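Local coordinates for protein glutamine cyclotransferase (PDB 6QQL) that probably converts N-terminal glutamine of peptides into pyroglutamate as a zinc-dependent glutaminyl cyclase of the M28 peptidase family, at residues Asp26-Asp31 / Val300-Ile305; Phe36-Val41 / Asp287-Ile292; Ala80-Met85 / Glu166-Tyr171; Tyr183-Pro188 / Ile257-Ile262; Gly208-Trp213 / Asn269-Asn274. All coordinates share one frame; numbering follows the deposited sequence.

Interaction 1. Residues Asp26-Asp31 / Val300-Ile305; sequences DLFSAD and VGETVI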
# COMPACT_ATOMS: atom_id res chain seq x y z
N ASP A 26 0.42 6.38 -20.89
CA ASP A 26 -0.78 7.09 -21.29
C ASP A 26 -1.79 7.34 -20.17
O ASP A 26 -2.41 8.41 -20.15
CB ASP A 26 -1.48 6.33 -22.42
CG ASP A 26 -1.57 7.14 -23.70
OD1 ASP A 26 -1.16 8.32 -23.68
OD2 ASP A 26 -2.04 6.59 -24.72
N LEU A 27 -1.98 6.40 -19.24
CA LEU A 27 -3.17 6.45 -18.38
C LEU A 27 -2.94 7.03 -16.99
O LEU A 27 -3.92 7.46 -16.37
CB LEU A 27 -3.76 5.05 -18.21
CG LEU A 27 -3.86 4.28 -19.51
CD1 LEU A 27 -4.18 2.81 -19.24
CD2 LEU A 27 -4.94 4.93 -20.35
N PHE A 28 -1.72 7.06 -16.49
CA PHE A 28 -1.48 7.41 -15.10
C PHE A 28 -0.68 8.70 -14.99
O PHE A 28 0.37 8.85 -15.63
CB PHE A 28 -0.74 6.26 -14.45
CG PHE A 28 -0.37 6.48 -13.02
CD1 PHE A 28 0.81 7.13 -12.69
CD2 PHE A 28 -1.16 5.94 -12.00
CE1 PHE A 28 1.17 7.30 -11.37
CE2 PHE A 28 -0.80 6.09 -10.66
CZ PHE A 28 0.36 6.77 -10.35
N SER A 29 -1.14 9.61 -14.14
CA SER A 29 -0.44 10.87 -13.94
C SER A 29 0.35 10.78 -12.65
O SER A 29 -0.22 10.63 -11.57
CB SER A 29 -1.40 12.05 -13.86
OG SER A 29 -0.74 13.09 -13.14
N ALA A 30 1.68 10.83 -12.77
CA ALA A 30 2.50 10.82 -11.56
C ALA A 30 2.44 12.16 -10.82
O ALA A 30 2.60 12.18 -9.59
CB ALA A 30 3.92 10.44 -11.93
N ASP A 31 2.19 13.26 -11.54
CA ASP A 31 2.09 14.55 -10.85
C ASP A 31 0.94 14.53 -9.85
O ASP A 31 1.10 14.94 -8.69
CB ASP A 31 1.91 15.70 -11.83
CG ASP A 31 3.19 16.07 -12.52
OD1 ASP A 31 4.27 15.90 -11.91
OD2 ASP A 31 3.10 16.61 -13.65
N VAL A 300 5.63 2.50 -10.93
CA VAL A 300 4.68 1.65 -10.23
C VAL A 300 3.27 1.94 -10.71
O VAL A 300 2.52 1.02 -11.07
CB VAL A 300 4.77 1.84 -8.71
CG1 VAL A 300 3.65 1.05 -8.03
CG2 VAL A 300 6.14 1.44 -8.18
N GLY A 301 2.89 3.22 -10.69
CA GLY A 301 1.55 3.61 -11.09
C GLY A 301 1.19 3.20 -12.50
O GLY A 301 0.16 2.57 -12.74
N GLU A 302 2.04 3.56 -13.46
CA GLU A 302 1.70 3.24 -14.84
C GLU A 302 1.69 1.73 -15.07
O GLU A 302 0.87 1.23 -15.86
CB GLU A 302 2.66 3.92 -15.81
CG GLU A 302 2.19 3.88 -17.26
CD GLU A 302 1.02 4.80 -17.54
OE1 GLU A 302 1.04 5.96 -17.05
OE2 GLU A 302 0.08 4.37 -18.25
N THR A 303 2.54 0.98 -14.34
CA THR A 303 2.49 -0.48 -14.43
C THR A 303 1.16 -1.02 -13.92
O THR A 303 0.46 -1.76 -14.62
CB THR A 303 3.66 -1.14 -13.67
OG1 THR A 303 4.92 -0.83 -14.29
CG2 THR A 303 3.50 -2.63 -13.66
N VAL A 304 0.75 -0.61 -12.72
CA VAL A 304 -0.43 -1.21 -12.12
C VAL A 304 -1.68 -0.87 -12.92
O VAL A 304 -2.52 -1.74 -13.18
CB VAL A 304 -0.55 -0.79 -10.65
CG1 VAL A 304 -1.87 -1.21 -10.09
CG2 VAL A 304 0.56 -1.41 -9.86
N ILE A 305 -1.82 0.40 -13.33
CA ILE A 305 -3.00 0.79 -14.12
C ILE A 305 -3.05 0.01 -15.44
O ILE A 305 -4.12 -0.48 -15.85
CB ILE A 305 -3.03 2.32 -14.32
CG1 ILE A 305 -4.43 2.79 -14.69
CG2 ILE A 305 -2.06 2.79 -15.39
CD1 ILE A 305 -4.75 4.17 -14.22
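F28 and E302 meet where the N-terminal arm, just ahead of helix 30-42, lies across the last helix, 294-311, of this alpha/beta fold. The F28 ring is laid flat on the helix backbone: G301 CA sits over its centre, 3.4 Å from the ring centroid, a CH-pi contact, and E302 N lies over the same face toward the rim. F28 CG stands anti to the backbone N (chi1 178°), on the side of helix 294-311, and chi2 (-86°) turns the ring plane. With no side chain on G301, the ring can come this close to the helix. I305 adds apolar contact, its CG2 lying 3.8 Å from F28 CB. D26, F28, E302 and nearby D298 belong to a magnesium site observed for this protein, although no such ion is bound to this chain in the model. The E302 carboxylate takes two successive backbone N-H groups. F28 N reaches OE1 at 3.0 Å on the syn side, 27° out of plane. L27 N reaches the syn lone pair of OE2 at 3.1 Å.

Interaction 2. Residues Phe36-Val41 / Asp287-Ile292; sequences FVQRQV and DNMQII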
# COMPACT_ATOMS: atom_id res chain seq x y z
N PHE A 36 -0.80 13.71 -4.17
CA PHE A 36 -1.48 12.91 -3.18
C PHE A 36 -0.56 12.54 -2.03
O PHE A 36 -1.01 12.49 -0.88
CB PHE A 36 -2.08 11.67 -3.82
CG PHE A 36 -3.35 11.95 -4.56
CD1 PHE A 36 -4.34 12.74 -3.97
CD2 PHE A 36 -3.55 11.46 -5.85
CE1 PHE A 36 -5.50 13.00 -4.65
CE2 PHE A 36 -4.72 11.72 -6.54
CZ PHE A 36 -5.70 12.49 -5.94
N VAL A 37 0.72 12.29 -2.31
CA VAL A 37 1.64 11.98 -1.22
C VAL A 37 1.90 13.22 -0.37
O VAL A 37 1.89 13.16 0.86
CB VAL A 37 2.94 11.33 -1.74
CG1 VAL A 37 3.75 10.77 -0.58
CG2 VAL A 37 2.63 10.22 -2.72
N GLN A 38 2.11 14.37 -1.02
CA GLN A 38 2.30 15.62 -0.28
C GLN A 38 1.11 15.92 0.65
O GLN A 38 1.30 16.32 1.81
CB GLN A 38 2.53 16.77 -1.26
CG GLN A 38 3.05 18.07 -0.66
CD GLN A 38 4.33 17.93 0.15
OE1 GLN A 38 4.27 17.74 1.37
NE2 GLN A 38 5.48 18.05 -0.52
N ARG A 39 -0.11 15.66 0.17
CA ARG A 39 -1.30 16.01 0.94
C ARG A 39 -1.41 15.16 2.20
O ARG A 39 -1.73 15.68 3.27
CB ARG A 39 -2.55 15.87 0.07
CG ARG A 39 -2.77 16.96 -0.99
CD ARG A 39 -4.21 16.90 -1.51
NE ARG A 39 -4.40 16.78 -2.96
CZ ARG A 39 -4.69 17.80 -3.77
NH1 ARG A 39 -4.80 19.00 -3.26
NH2 ARG A 39 -4.86 17.63 -5.07
N GLN A 40 -1.13 13.85 2.11
CA GLN A 40 -1.13 13.01 3.31
C GLN A 40 -0.11 13.49 4.33
O GLN A 40 -0.37 13.53 5.53
CB GLN A 40 -0.83 11.55 2.96
CG GLN A 40 -1.81 10.89 2.04
CD GLN A 40 -1.22 9.64 1.47
OE1 GLN A 40 -1.00 8.67 2.18
NE2 GLN A 40 -0.91 9.66 0.17
N VAL A 41 1.10 13.81 3.85
CA VAL A 41 2.16 14.29 4.73
C VAL A 41 1.75 15.58 5.40
O VAL A 41 2.10 15.82 6.56
CB VAL A 41 3.46 14.45 3.93
CG1 VAL A 41 4.49 15.21 4.72
CG2 VAL A 41 3.97 13.08 3.52
N ASP A 287 12.56 9.51 5.73
CA ASP A 287 11.34 9.15 5.02
C ASP A 287 10.42 10.37 5.07
O ASP A 287 9.63 10.53 6.00
CB ASP A 287 10.66 7.89 5.60
CG ASP A 287 9.37 7.48 4.81
OD1 ASP A 287 9.06 8.08 3.75
OD2 ASP A 287 8.67 6.53 5.24
N ASN A 288 10.56 11.24 4.08
CA ASN A 288 9.77 12.45 3.98
C ASN A 288 9.69 12.83 2.51
O ASN A 288 10.24 12.15 1.64
CB ASN A 288 10.35 13.60 4.80
CG ASN A 288 11.78 13.98 4.38
OD1 ASN A 288 12.02 14.35 3.24
ND2 ASN A 288 12.70 13.95 5.33
N MET A 289 9.00 13.94 2.24
CA MET A 289 8.73 14.32 0.87
C MET A 289 10.00 14.52 0.05
O MET A 289 9.94 14.47 -1.18
CB MET A 289 7.88 15.58 0.82
CG MET A 289 6.39 15.34 1.09
SD MET A 289 5.55 13.97 0.24
CE MET A 289 5.94 14.28 -1.48
N GLN A 290 11.14 14.74 0.71
CA GLN A 290 12.37 14.97 -0.03
C GLN A 290 12.89 13.70 -0.69
O GLN A 290 13.70 13.78 -1.63
CB GLN A 290 13.46 15.53 0.88
CG GLN A 290 13.47 17.04 0.99
CD GLN A 290 12.28 17.69 0.33
OE1 GLN A 290 12.30 18.01 -0.87
NE2 GLN A 290 11.22 17.91 1.12
N ILE A 291 12.49 12.53 -0.19
CA ILE A 291 12.97 11.26 -0.73
C ILE A 291 12.17 10.79 -1.94
O ILE A 291 12.67 9.95 -2.70
CB ILE A 291 12.92 10.17 0.35
CG1 ILE A 291 14.03 9.16 0.14
CG2 ILE A 291 11.56 9.47 0.40
CD1 ILE A 291 15.28 9.51 0.87
N ILE A 292 10.98 11.35 -2.17
CA ILE A 292 10.05 10.84 -3.17
C ILE A 292 10.49 11.23 -4.58
O ILE A 292 10.79 12.40 -4.84
CB ILE A 292 8.63 11.34 -2.89
CG1 ILE A 292 8.17 10.89 -1.50
CG2 ILE A 292 7.68 10.83 -3.96
CD1 ILE A 292 7.94 9.42 -1.37
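Q38 and M289 mark the closest backbone approach, their CA atoms 6.7 Å apart, where one flank of helix 30-42 faces a loop whose residues 289-291 have helical phi and psi. M289 is the chief contributor from the loop. Its CG lies anti to its carbonyl carbon, a bend at chi2 (-47°) brings SD against the helix, and chi3 (-53°) turns CE back. SD lies 3.8 Å from V37 CG1 and 3.7 Å from V41 CG2, and so touches two valines one helical turn apart. V41 and M289 run past each other in opposite directions. The Q38 side chain crosses M289 obliquely, its end close to M289 CG; the orientation of its amide is uncertain. I292 CD1 only grazes V37 CG1, at 4.5 Å. No hydrogen bond links the segments; the loop is shaped from within by an Asx turn, in which N288 OD1 accepts from Q290 N at 2.7 Å. Just before it, the D287 carboxylate takes the backbone N-H groups of D132 and D133, the latter a zinc ligand. Helix 131-149 lies beside the contact, with A131 touching both V41 and M289, while helix 51-66 meets F36 and Q40 through W59.

Interaction 3. Residues Ala80-Met85 / Glu166-Tyr171; sequences AHDGTM and EDYGSY. With ZN (zinc ion), chain C.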
# COMPACT_ATOMS: atom_id res chain seq x y z
N ALA A 80 -2.47 -3.21 20.96
CA ALA A 80 -1.19 -3.41 20.33
C ALA A 80 -0.33 -4.31 21.20
O ALA A 80 -0.72 -4.70 22.30
CB ALA A 80 -0.51 -2.07 20.07
N HIS A 81 0.88 -4.61 20.71
CA HIS A 81 1.80 -5.47 21.44
C HIS A 81 2.12 -4.91 22.83
O HIS A 81 2.21 -5.67 23.80
CB HIS A 81 3.07 -5.65 20.62
CG HIS A 81 3.92 -4.42 20.58
ND1 HIS A 81 3.43 -3.21 20.11
CD2 HIS A 81 5.19 -4.19 20.97
CE1 HIS A 81 4.38 -2.30 20.20
NE2 HIS A 81 5.46 -2.87 20.72
N ASP A 82 2.28 -3.59 22.94
CA ASP A 82 2.61 -2.90 24.19
C ASP A 82 1.37 -2.30 24.85
O ASP A 82 1.48 -1.29 25.55
CB ASP A 82 3.66 -1.80 23.97
CG ASP A 82 3.14 -0.60 23.16
OD1 ASP A 82 1.95 -0.57 22.77
OD2 ASP A 82 3.93 0.34 22.93
N GLY A 83 0.20 -2.89 24.62
CA GLY A 83 -0.99 -2.56 25.38
C GLY A 83 -1.72 -1.29 25.00
O GLY A 83 -2.81 -1.06 25.53
N THR A 84 -1.16 -0.45 24.14
CA THR A 84 -1.92 0.69 23.65
C THR A 84 -3.18 0.22 22.92
O THR A 84 -3.15 -0.73 22.14
CB THR A 84 -1.06 1.53 22.71
OG1 THR A 84 0.28 1.60 23.23
CG2 THR A 84 -1.63 2.94 22.58
N MET A 85 -4.30 0.89 23.17
CA MET A 85 -5.56 0.51 22.53
C MET A 85 -5.76 1.36 21.28
O MET A 85 -6.05 2.55 21.37
CB MET A 85 -6.71 0.67 23.51
CG MET A 85 -6.72 -0.40 24.58
SD MET A 85 -7.05 -2.05 23.90
CE MET A 85 -8.44 -1.74 22.81
N GLU A 166 -0.66 -0.99 10.31
CA GLU A 166 0.29 -1.97 9.81
C GLU A 166 1.67 -1.82 10.47
O GLU A 166 2.36 -2.83 10.65
CB GLU A 166 0.40 -1.87 8.28
CG GLU A 166 1.45 -2.79 7.65
CD GLU A 166 2.81 -2.15 7.58
OE1 GLU A 166 2.91 -0.95 7.90
OE2 GLU A 166 3.79 -2.84 7.22
N ASP A 167 2.07 -0.59 10.84
CA ASP A 167 3.44 -0.29 11.27
C ASP A 167 3.57 -0.01 12.77
O ASP A 167 4.51 0.69 13.18
CB ASP A 167 3.99 0.91 10.49
CG ASP A 167 5.18 0.57 9.59
OD1 ASP A 167 5.91 -0.42 9.84
OD2 ASP A 167 5.39 1.31 8.62
N TYR A 168 2.65 -0.49 13.62
CA TYR A 168 2.74 -0.19 15.05
C TYR A 168 3.52 -1.23 15.85
O TYR A 168 3.83 -0.98 17.02
CB TYR A 168 1.34 -0.06 15.68
CG TYR A 168 1.24 0.93 16.84
CD1 TYR A 168 1.06 2.30 16.61
CD2 TYR A 168 1.30 0.50 18.16
CE1 TYR A 168 0.95 3.21 17.67
CE2 TYR A 168 1.20 1.41 19.23
CZ TYR A 168 1.03 2.76 18.97
OH TYR A 168 0.93 3.64 20.03
N GLY A 169 3.85 -2.37 15.25
CA GLY A 169 4.45 -3.46 15.98
C GLY A 169 5.85 -3.16 16.50
O GLY A 169 6.37 -2.04 16.43
N SER A 170 6.46 -4.20 17.08
CA SER A 170 7.85 -4.19 17.49
C SER A 170 8.62 -5.24 16.69
O SER A 170 8.04 -6.15 16.09
CB SER A 170 8.01 -4.48 18.98
OG SER A 170 7.53 -5.76 19.28
N TYR A 171 9.94 -5.10 16.70
CA TYR A 171 10.72 -5.90 15.78
C TYR A 171 10.81 -7.37 16.19
O TYR A 171 10.83 -8.25 15.33
CB TYR A 171 12.09 -5.26 15.61
CG TYR A 171 11.98 -3.90 14.96
CD1 TYR A 171 11.54 -3.77 13.63
CD2 TYR A 171 12.31 -2.75 15.65
CE1 TYR A 171 11.42 -2.52 13.03
CE2 TYR A 171 12.20 -1.50 15.06
CZ TYR A 171 11.76 -1.39 13.75
OH TYR A 171 11.67 -0.13 13.19
ZN ZN C . 7.01 0.81 8.17
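H81 and S170 form one half of this contact, A80 and Y168 the other, between the hairpin turn joining strands 70-79 and 85-95 and the loop that carries the zinc ligand D167. The more enclosed half is at Y168, which meets A80, D82 and T84: its CD2 lies 3.7 Å from A80 CB, while T84 crosses the side chain at about a right angle, CG2 3.7 Å from OH. D82 OD1 approaches the ring edge, its carboxylate plane turned 77° from the ring. The exposed half is the H81 imidazole, which has S170 N over the centre of one face, 4.0 Å above the plane, and CB of the next residue, D82, over the opposite face. S170 OG lies beside H81 CD2. T84, just after the type I turn A80-G83, donates from OG1 to D82 OD1 at 2.8 Å. Polar groups thus pair within the hairpin segment, and across this contact the hairpin meets the zinc loop by van der Waals contact, while side chains of D110 and R112 hydrogen-bond to the loop backbone around D167.

Interaction 4. Residues Tyr183-Pro188 / Ile257-Ile262; sequences YWSRNP and IKNLGI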
# COMPACT_ATOMS: atom_id res chain seq x y z
N TYR A 183 -7.11 -8.06 10.83
CA TYR A 183 -8.53 -7.96 11.16
C TYR A 183 -9.38 -8.13 9.91
O TYR A 183 -10.32 -8.93 9.88
CB TYR A 183 -8.83 -6.62 11.84
CG TYR A 183 -10.25 -6.56 12.34
CD1 TYR A 183 -11.29 -6.09 11.53
CD2 TYR A 183 -10.58 -7.02 13.62
CE1 TYR A 183 -12.61 -6.07 12.00
CE2 TYR A 183 -11.89 -6.99 14.10
CZ TYR A 183 -12.90 -6.52 13.29
OH TYR A 183 -14.20 -6.50 13.75
N TRP A 184 -9.01 -7.43 8.83
CA TRP A 184 -9.83 -7.48 7.63
C TRP A 184 -9.82 -8.86 6.99
O TRP A 184 -10.87 -9.35 6.55
CB TRP A 184 -9.37 -6.42 6.64
CG TRP A 184 -10.18 -6.42 5.39
CD1 TRP A 184 -11.40 -5.85 5.21
CD2 TRP A 184 -9.82 -7.01 4.13
NE1 TRP A 184 -11.83 -6.05 3.92
CE2 TRP A 184 -10.88 -6.75 3.23
CE3 TRP A 184 -8.70 -7.71 3.66
CZ2 TRP A 184 -10.86 -7.17 1.90
CZ3 TRP A 184 -8.67 -8.13 2.34
CH2 TRP A 184 -9.75 -7.86 1.47
N SER A 185 -8.65 -9.50 6.90
CA SER A 185 -8.62 -10.83 6.29
C SER A 185 -9.44 -11.84 7.08
O SER A 185 -9.99 -12.77 6.49
CB SER A 185 -7.19 -11.36 6.13
OG SER A 185 -6.52 -11.46 7.38
N ARG A 186 -9.56 -11.67 8.40
CA ARG A 186 -10.42 -12.55 9.18
C ARG A 186 -11.86 -12.07 9.25
O ARG A 186 -12.74 -12.86 9.62
CB ARG A 186 -9.90 -12.71 10.61
CG ARG A 186 -8.57 -13.37 10.71
CD ARG A 186 -8.16 -13.57 12.14
NE ARG A 186 -6.87 -14.23 12.19
CZ ARG A 186 -6.73 -15.55 12.24
NH1 ARG A 186 -7.80 -16.33 12.27
NH2 ARG A 186 -5.51 -16.09 12.28
N ASN A 187 -12.11 -10.81 8.95
CA ASN A 187 -13.46 -10.24 9.02
C ASN A 187 -13.64 -9.26 7.89
O ASN A 187 -13.77 -8.05 8.10
CB ASN A 187 -13.68 -9.56 10.37
CG ASN A 187 -13.35 -10.44 11.53
OD1 ASN A 187 -14.03 -11.44 11.78
ND2 ASN A 187 -12.31 -10.08 12.27
N PRO A 188 -13.65 -9.75 6.65
CA PRO A 188 -13.87 -8.84 5.52
C PRO A 188 -15.25 -8.20 5.61
O PRO A 188 -16.17 -8.70 6.27
CB PRO A 188 -13.76 -9.76 4.31
CG PRO A 188 -14.12 -11.11 4.84
CD PRO A 188 -13.58 -11.15 6.23
N ILE A 257 -3.46 -13.72 2.00
CA ILE A 257 -3.27 -15.02 1.38
C ILE A 257 -3.69 -16.12 2.34
O ILE A 257 -4.42 -17.05 1.95
CB ILE A 257 -1.82 -15.18 0.91
CG1 ILE A 257 -1.52 -14.14 -0.18
CG2 ILE A 257 -1.59 -16.60 0.40
CD1 ILE A 257 -0.05 -13.75 -0.29
N LYS A 258 -3.28 -16.04 3.60
CA LYS A 258 -3.63 -17.12 4.53
C LYS A 258 -5.14 -17.20 4.71
O LYS A 258 -5.75 -18.22 4.38
CB LYS A 258 -2.91 -16.95 5.88
CG LYS A 258 -1.35 -17.17 5.82
CD LYS A 258 -0.93 -18.58 5.29
CE LYS A 258 0.54 -18.66 4.84
NZ LYS A 258 1.00 -20.09 4.79
N ASN A 259 -5.77 -16.10 5.14
CA ASN A 259 -7.15 -16.18 5.59
C ASN A 259 -8.20 -15.97 4.48
O ASN A 259 -9.32 -16.46 4.61
CB ASN A 259 -7.39 -15.17 6.71
CG ASN A 259 -6.44 -15.38 7.87
OD1 ASN A 259 -5.91 -14.41 8.43
ND2 ASN A 259 -6.20 -16.64 8.24
N LEU A 260 -7.87 -15.30 3.38
CA LEU A 260 -8.84 -15.15 2.31
C LEU A 260 -8.51 -15.97 1.07
O LEU A 260 -9.32 -15.98 0.13
CB LEU A 260 -8.99 -13.67 1.93
CG LEU A 260 -9.81 -12.87 2.94
CD1 LEU A 260 -9.98 -11.43 2.46
CD2 LEU A 260 -11.17 -13.51 3.19
N GLY A 261 -7.36 -16.63 1.02
CA GLY A 261 -7.04 -17.45 -0.12
C GLY A 261 -6.78 -16.67 -1.38
O GLY A 261 -6.81 -17.25 -2.47
N ILE A 262 -6.60 -15.37 -1.28
CA ILE A 262 -6.40 -14.60 -2.50
C ILE A 262 -4.92 -14.54 -2.85
O ILE A 262 -4.09 -14.14 -2.01
CB ILE A 262 -7.03 -13.21 -2.36
CG1 ILE A 262 -8.47 -13.36 -1.86
CG2 ILE A 262 -6.93 -12.44 -3.68
CD1 ILE A 262 -9.22 -12.06 -1.70
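S185 and L260 face each other where the C-terminal ends of helices 179-186 and 253-260 converge. L260 is the wedge: CD1 lies 3.6 Å from W184 CZ3, approaching the indole obliquely, and CD2 lies 4.1 Å from P188 CG, while CG rests near the carbonyl oxygen of S185. CG of L260 stands anti to its own carbonyl carbon (chi1 -76°), which turns it toward the other helix. Beside this apolar patch, N259 reaches S185 and R186. Its OD1 lies 3.2 Å from S185 OG, but that hydroxyl also hydrogen-bonds to the carbonyl oxygens of S181 and Q182, so a bond to N259 is not settled. The same OD1 sits over one face of the R186 guanidinium toward its rim, the guanidinium and amide planes 50° apart. In the next shell, W184 is fixed by its NE1 bond to H189 and by an edge-to-face meeting with Y193; the Y193 side chain also touches L260 and P188. Beyond, W184 reaches strands 70-79 and 85-95. Away from the zinc, this is helix-to-helix packing in the layer flanking the central sheet, as expected of a globular alpha/beta fold.

Interaction 5. Residues Gly208-Trp213 / Asn269-Asn274; sequences GATFYW and NYSSKN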
# COMPACT_ATOMS: atom_id res chain seq x y z
N GLY A 208 15.33 5.75 -6.64
CA GLY A 208 16.22 4.60 -6.79
C GLY A 208 15.71 3.29 -6.23
O GLY A 208 16.49 2.36 -6.07
N ALA A 209 14.41 3.20 -5.96
CA ALA A 209 13.82 1.98 -5.40
C ALA A 209 14.03 0.78 -6.31
O ALA A 209 14.08 0.89 -7.54
CB ALA A 209 12.33 2.19 -5.16
N THR A 210 14.10 -0.40 -5.68
CA THR A 210 14.29 -1.68 -6.38
C THR A 210 13.16 -2.62 -5.99
O THR A 210 13.01 -2.95 -4.81
CB THR A 210 15.64 -2.32 -6.02
OG1 THR A 210 15.72 -2.54 -4.61
CG2 THR A 210 16.81 -1.43 -6.41
N PHE A 211 12.39 -3.07 -6.98
CA PHE A 211 11.29 -4.00 -6.73
C PHE A 211 11.66 -5.38 -7.27
O PHE A 211 11.55 -5.65 -8.47
CB PHE A 211 10.00 -3.47 -7.35
CG PHE A 211 9.68 -2.06 -6.96
CD1 PHE A 211 9.44 -1.73 -5.63
CD2 PHE A 211 9.64 -1.05 -7.91
CE1 PHE A 211 9.17 -0.44 -5.26
CE2 PHE A 211 9.35 0.27 -7.54
CZ PHE A 211 9.12 0.57 -6.23
N TYR A 212 12.07 -6.26 -6.35
CA TYR A 212 12.36 -7.66 -6.62
C TYR A 212 11.15 -8.51 -6.24
O TYR A 212 10.19 -8.04 -5.66
CB TYR A 212 13.59 -8.13 -5.85
CG TYR A 212 14.85 -7.37 -6.19
CD1 TYR A 212 15.66 -7.78 -7.25
CD2 TYR A 212 15.23 -6.26 -5.47
CE1 TYR A 212 16.83 -7.09 -7.56
CE2 TYR A 212 16.39 -5.56 -5.77
CZ TYR A 212 17.19 -5.97 -6.82
OH TYR A 212 18.34 -5.27 -7.13
N TRP A 213 11.22 -9.79 -6.62
CA TRP A 213 10.20 -10.77 -6.26
C TRP A 213 10.22 -11.05 -4.76
O TRP A 213 11.12 -11.74 -4.26
CB TRP A 213 10.42 -12.08 -7.03
CG TRP A 213 10.41 -11.97 -8.51
CD1 TRP A 213 9.71 -11.08 -9.27
CD2 TRP A 213 11.11 -12.82 -9.44
NE1 TRP A 213 9.94 -11.31 -10.61
CE2 TRP A 213 10.79 -12.37 -10.74
CE3 TRP A 213 11.98 -13.91 -9.29
CZ2 TRP A 213 11.30 -12.98 -11.88
CZ3 TRP A 213 12.50 -14.51 -10.43
CH2 TRP A 213 12.15 -14.05 -11.70
N ASN A 269 9.78 -1.68 -1.99
CA ASN A 269 11.17 -1.28 -2.17
C ASN A 269 12.05 -2.05 -1.20
O ASN A 269 12.18 -1.69 -0.03
CB ASN A 269 11.31 0.22 -1.98
CG ASN A 269 12.69 0.69 -2.27
OD1 ASN A 269 13.50 -0.06 -2.81
ND2 ASN A 269 12.98 1.94 -1.93
N TYR A 270 12.71 -3.09 -1.70
CA TYR A 270 13.59 -3.91 -0.88
C TYR A 270 14.70 -4.46 -1.78
O TYR A 270 14.47 -4.73 -2.96
CB TYR A 270 12.82 -5.05 -0.20
CG TYR A 270 13.66 -6.04 0.59
CD1 TYR A 270 14.34 -7.09 -0.04
CD2 TYR A 270 13.79 -5.93 1.98
CE1 TYR A 270 15.12 -8.00 0.69
CE2 TYR A 270 14.57 -6.83 2.72
CZ TYR A 270 15.23 -7.86 2.07
OH TYR A 270 16.00 -8.76 2.78
N SER A 271 15.89 -4.58 -1.22
CA SER A 271 17.00 -5.22 -1.92
C SER A 271 17.79 -6.06 -0.94
O SER A 271 17.98 -5.69 0.21
CB SER A 271 17.93 -4.18 -2.57
OG SER A 271 18.85 -4.77 -3.47
N SER A 272 18.27 -7.20 -1.42
CA SER A 272 19.14 -8.01 -0.59
C SER A 272 20.49 -7.35 -0.35
O SER A 272 21.22 -7.80 0.54
CB SER A 272 19.31 -9.39 -1.24
OG SER A 272 19.31 -9.29 -2.67
N LYS A 273 20.81 -6.27 -1.07
CA LYS A 273 22.10 -5.58 -0.99
C LYS A 273 22.03 -4.25 -0.24
O LYS A 273 22.89 -3.38 -0.46
CB LYS A 273 22.70 -5.40 -2.38
CG LYS A 273 22.80 -6.70 -3.20
CD LYS A 273 24.08 -7.47 -2.85
CE LYS A 273 23.95 -8.97 -3.11
NZ LYS A 273 24.41 -9.75 -1.92
N ASN A 274 21.02 -4.05 0.61
CA ASN A 274 20.89 -2.88 1.47
C ASN A 274 21.27 -3.21 2.91
O ASN A 274 21.26 -4.37 3.33
CB ASN A 274 19.46 -2.34 1.46
CG ASN A 274 19.09 -1.71 0.15
OD1 ASN A 274 19.95 -1.31 -0.62
ND2 ASN A 274 17.80 -1.58 -0.11
O HOH W 1 12.31 -5.47 -4.03
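N269 and T210 meet where the loop after strand 264-268, an outermost strand of the central sheet, passes the residues around short strand 211-213. The touching parts run 65° apart, and the bonds centre on T210. Its N donates to N269 OD1 at 3.0 Å, from above the amide carbonyl plane. N269 CG, anti to its backbone N (chi1 -175°), starts the amide on its way to that N-H, and CG also lies 3.3 Å from A209 CB. In return, Y270 N donates to T210 O at 3.1 Å. A third bond runs from T210 OG1 to Y270 O, again 3.0 Å, the hydroxyl standing 68° out of the carbonyl plane. Y270 O also lies in the plane of the Y212 ring, at its CD2 edge, and S271 OG is 3.5 Å from Y212 CE2. A water modelled between Y212 N and Y270 O has distances too short to be trusted in detail. F211 presents its ring edge to N269 N, then meets F241 and, on helix 294-311, V300. N269 is about 11 Å from the zinc, side chain to ion, and the same loop later supplies H283. In alpha/beta zinc enzymes of this clan, loops leaving the C-terminal strand ends typically build the metal site, and this contact holds the start of one.

From the N terminus, interaction 1 opens at 26-31 and closes last, at 300-305, so the other four nest inside it. Interaction 2 opens next, on the same helix 30-42, and encloses interactions 3, 4 and 5. Interaction 3 closes first, tying the hairpin turn after strand 70-79 to the zinc loop. Interactions 4 and 5 follow it in series and cross each other, since 208-213 lies within the loop closed by 183-188 and 257-262. Interactions 1 and 5 touch, V300 CG2 lying 3.5 Å from F211 CE2. Interactions 1 and 4 lie on opposite sides of the chain's centre, about 28 Å apart between centres; together the contacts join terminal helices, loops at the strand ends and flanking helices.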